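Local coordinates for cation efflux system protein cusF (Escherichia coli, PDB 3E6Z) that binds copper in the periplasm as a metallochaperone of the Cus cation efflux system, which confers resistance to copper and silver, at residues I24-D29 with Q74-S79. The protein carries 1 engineered substitution. Numbering follows the deposited sequence. Where two conformers were deposited one is given.
Sequences ITIHHD and QDIKVS. With CU (copper (II) ion), chain B.
The core of the small OB-fold beta-barrel of CusF is bridged here by three isoleucines, I24 and I26 from strand 23-28 and I76 from strand 70-78. The two strands are not sheet neighbours: the backbones stay apart, with I24 CA and I76 CA 10.1 Å from each other, and only side chains span the barrel. I26 and I76 meet end-on, I26 CD1 lying 3.8 Å from I76 CD1. With CG1 of I76 swung opposite the backbone N (chi1 -179°), its nearly extended chain carries CD1 toward strand 23-28. The CD1 of I24 comes beside the same methyl more loosely, I24 CD1 to I76 CD1 being 4.4 Å. I76 CD1 thus touches two residues that point inward from one strand, and the contact is small, purely apolar and buried.

At the far end of strand 23-28 lies the copper site. H28 binds the copper (II) ion through NE2 at 2.0 Å, and M39 and M41 supply two sulfur ligands. The other ring nitrogen, H28 ND1, donates to the backbone O of D29 at 2.8 Å; the acceptor lies close to the imidazole plane, although the donor sits above the carbonyl plane. This bond helps fix the ring's rotation and leaves NE2 for the metal.

Around the isoleucines, F62 of strand 59-67 touches both I26 and I76, while V14 of strand 8-18 packs on I24 and M51 on I76. Backbone hydrogen bonds join I26 to M41 and H27 to V13, seating strand 23-28 between metal-binding strand 39-44 and strand 8-18.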
ATOM      1  N   ILE A  24      -5.753  -4.114   4.012  1.00  9.70           N
ATOM      2  CA  ILE A  24      -6.287  -2.837   3.513  1.00  9.50           C
ATOM      3  C   ILE A  24      -6.328  -2.999   2.001  1.00  9.79           C
ATOM      4  O   ILE A  24      -5.299  -3.210   1.338  1.00 11.33           O
ATOM      5  CB  ILE A  24      -5.385  -1.678   3.883  1.00  9.98           C
ATOM      6  CG1 ILE A  24      -5.197  -1.594   5.414  1.00 10.35           C
ATOM      7  CG2 ILE A  24      -6.073  -0.308   3.380  1.00 10.25           C
ATOM      8  CD1 ILE A  24      -4.326  -0.550   5.822  1.00 10.86           C
ATOM      9  N   THR A  25      -7.558  -2.876   1.402  1.00 10.23           N
ATOM     10  CA  THR A  25      -7.723  -2.922  -0.022  1.00 10.77           C
ATOM     11  C   THR A  25      -7.633  -1.455  -0.554  1.00 10.68           C
ATOM     12  O   THR A  25      -8.411  -0.594  -0.075  1.00 11.63           O
ATOM     13  CB  THR A  25      -9.069  -3.564  -0.383  1.00 11.80           C
ATOM     14  OG1 THR A  25      -9.067  -4.889   0.148  1.00 13.29           O
ATOM     15  CG2 THR A  25      -9.320  -3.648  -1.839  1.00 12.92           C
ATOM     16  N   ILE A  26      -6.681  -1.213  -1.434  1.00  9.95           N
ATOM     17  CA  ILE A  26      -6.379   0.133  -1.939  1.00  9.99           C
ATOM     18  C   ILE A  26      -6.427   0.131  -3.417  1.00 10.10           C
ATOM     19  O   ILE A  26      -5.825  -0.746  -4.092  1.00 10.52           O
ATOM     20  CB  ILE A  26      -4.969   0.633  -1.465  1.00  9.73           C
ATOM     21  CG1 ILE A  26      -4.903   0.575   0.049  1.00  9.52           C
ATOM     22  CG2 ILE A  26      -4.662   2.065  -2.045  1.00 10.45           C
ATOM     23  CD1 ILE A  26      -3.468   0.963   0.625  1.00 10.26           C
ATOM     24  N   HIS A  27      -7.127   1.176  -4.001  1.00 10.33           N
ATOM     25  CA  HIS A  27      -7.044   1.358  -5.436  1.00 10.23           C
ATOM     26  C   HIS A  27      -5.957   2.424  -5.671  1.00 10.82           C
ATOM     27  O   HIS A  27      -6.089   3.617  -5.332  1.00 11.15           O
ATOM     28  CB  HIS A  27      -8.409   1.831  -5.973  1.00 10.72           C
ATOM     29  CG  HIS A  27      -8.389   1.919  -7.463  1.00 10.66           C
ATOM     30  ND1 HIS A  27      -8.237   0.792  -8.211  1.00 11.80           N
ATOM     31  CD2 HIS A  27      -8.442   3.001  -8.312  1.00 10.94           C
ATOM     32  CE1 HIS A  27      -8.209   1.175  -9.486  1.00 11.89           C
ATOM     33  NE2 HIS A  27      -8.317   2.496  -9.574  1.00 11.62           N
ATOM     34  N   HIS A  28      -4.758   1.928  -6.093  1.00 10.96           N
ATOM     35  CA  HIS A  28      -3.592   2.786  -6.203  1.00 10.51           C
ATOM     36  C   HIS A  28      -3.510   3.506  -7.578  1.00 11.09           C
ATOM     37  O   HIS A  28      -3.993   2.963  -8.583  1.00 11.85           O
ATOM     38  CB  HIS A  28      -2.284   2.018  -5.852  1.00 10.58           C
ATOM     39  CG  HIS A  28      -1.850   0.977  -6.867  1.00 10.83           C
ATOM     40  ND1 HIS A  28      -1.413   1.278  -8.120  1.00 11.69           N
ATOM     41  CD2 HIS A  28      -1.639  -0.372  -6.753  1.00 11.38           C
ATOM     42  CE1 HIS A  28      -0.969   0.164  -8.747  1.00 11.60           C
ATOM     43  NE2 HIS A  28      -1.092  -0.890  -7.932  1.00 11.86           N
ATOM     44  N   ASP A  29      -2.978   4.707  -7.491  1.00 11.39           N
ATOM     45  CA  ASP A  29      -2.638   5.515  -8.686  1.00 11.41           C
ATOM     46  C   ASP A  29      -1.525   4.825  -9.419  1.00 11.83           C
ATOM     47  O   ASP A  29      -0.864   3.909  -8.878  1.00 11.91           O
ATOM     48  CB  ASP A  29      -2.248   6.899  -8.226  1.00 11.82           C
ATOM     49  CG  ASP A  29      -3.365   7.530  -7.413  1.00 12.01           C
ATOM     50  OD1 ASP A  29      -4.588   7.454  -7.903  1.00 12.99           O
ATOM     51  OD2 ASP A  29      -3.069   8.167  -6.428  1.00 13.16           O
ATOM     52  N   GLN A  74       4.862  -0.844   4.889  1.00  8.58           N
ATOM     53  CA  GLN A  74       5.788  -0.164   5.756  1.00  9.29           C
ATOM     54  C   GLN A  74       5.064   0.941   6.554  1.00  9.74           C
ATOM     55  O   GLN A  74       5.330   1.098   7.752  1.00 10.55           O
ATOM     56  CB  GLN A  74       6.919   0.497   4.936  1.00  9.04           C
ATOM     57  CG  GLN A  74       7.771  -0.469   4.044  1.00  9.27           C
ATOM     58  CD  GLN A  74       8.718  -1.318   4.914  1.00  9.46           C
ATOM     59  OE1 GLN A  74       8.278  -2.327   5.482  1.00 10.10           O
ATOM     60  NE2 GLN A  74       9.955  -0.870   5.020  1.00 10.48           N
ATOM     61  N   ASP A  75       4.200   1.695   5.854  1.00  9.08           N
ATOM     62  CA  ASP A  75       3.550   2.862   6.496  1.00  9.40           C
ATOM     63  C   ASP A  75       2.400   3.258   5.578  1.00  9.39           C
ATOM     64  O   ASP A  75       2.365   2.913   4.396  1.00 10.95           O
ATOM     65  CB  ASP A  75       4.550   3.992   6.719  1.00 10.53           C
ATOM     66  CG  ASP A  75       5.312   4.360   5.437  1.00 11.31           C
ATOM     67  OD1 ASP A  75       4.683   4.818   4.464  1.00 12.87           O
ATOM     68  OD2 ASP A  75       6.508   3.970   5.350  1.00 14.40           O
ATOM     69  N   ILE A  76       1.461   4.017   6.154  1.00  9.47           N
ATOM     70  CA  ILE A  76       0.338   4.550   5.377  1.00  9.69           C
ATOM     71  C   ILE A  76      -0.141   5.710   6.183  1.00 10.07           C
ATOM     72  O   ILE A  76      -0.258   5.709   7.370  1.00 11.29           O
ATOM     73  CB  ILE A  76      -0.772   3.436   5.178  1.00 10.35           C
ATOM     74  CG1 ILE A  76      -1.931   4.032   4.332  1.00  9.98           C
ATOM     75  CG2 ILE A  76      -1.278   2.836   6.485  1.00 11.40           C
ATOM     76  CD1 ILE A  76      -2.778   2.974   3.762  1.00 10.98           C
ATOM     77  N   LYS A  77      -0.512   6.785   5.438  1.00  9.79           N
ATOM     78  CA  LYS A  77      -1.017   7.991   6.010  0.60 10.78           C
ATOM     79  C   LYS A  77      -1.942   8.605   5.030  1.00 11.04           C
ATOM     80  O   LYS A  77      -1.791   8.451   3.859  1.00 11.04           O
ATOM     81  CB  LYS A  77       0.035   9.045   6.328  0.60 12.09           C
ATOM     82  CG  LYS A  77       0.756   9.608   5.227  0.60 13.02           C
ATOM     83  CD  LYS A  77       1.572  10.823   5.783  0.60 13.61           C
ATOM     84  CE  LYS A  77       1.748  12.033   4.812  0.60 13.92           C
ATOM     85  NZ  LYS A  77       0.749  12.585   3.858  0.60 13.95           N
ATOM     86  N   VAL A  78      -2.868   9.471   5.510  1.00 11.43           N
ATOM     87  CA  VAL A  78      -3.708  10.279   4.570  1.00 11.93           C
ATOM     88  C   VAL A  78      -2.780  11.288   3.849  1.00 12.09           C
ATOM     89  O   VAL A  78      -1.853  11.841   4.425  1.00 12.97           O
ATOM     90  CB  VAL A  78      -4.796  11.070   5.369  1.00 12.54           C
ATOM     91  CG1 VAL A  78      -5.432  12.213   4.458  1.00 13.31           C
ATOM     92  CG2 VAL A  78      -5.816  10.090   5.840  1.00 13.11           C
ATOM     93  N   SER A  79      -3.055  11.466   2.560  1.00 12.33           N
ATOM     94  CA  SER A  79      -2.302  12.425   1.744  1.00 13.24           C
ATOM     95  C   SER A  79      -3.252  13.351   1.004  1.00 13.56           C
ATOM     96  O   SER A  79      -4.434  13.131   0.959  1.00 15.63           O
ATOM     97  CB  SER A  79      -1.388  11.721   0.822  1.00 14.31           C
ATOM     98  OG  SER A  79      -2.096  11.014  -0.078  1.00 16.09           O
TER
HETATM   99 CU    CU B   1      -0.516  -2.708  -8.461  0.70 12.53          CU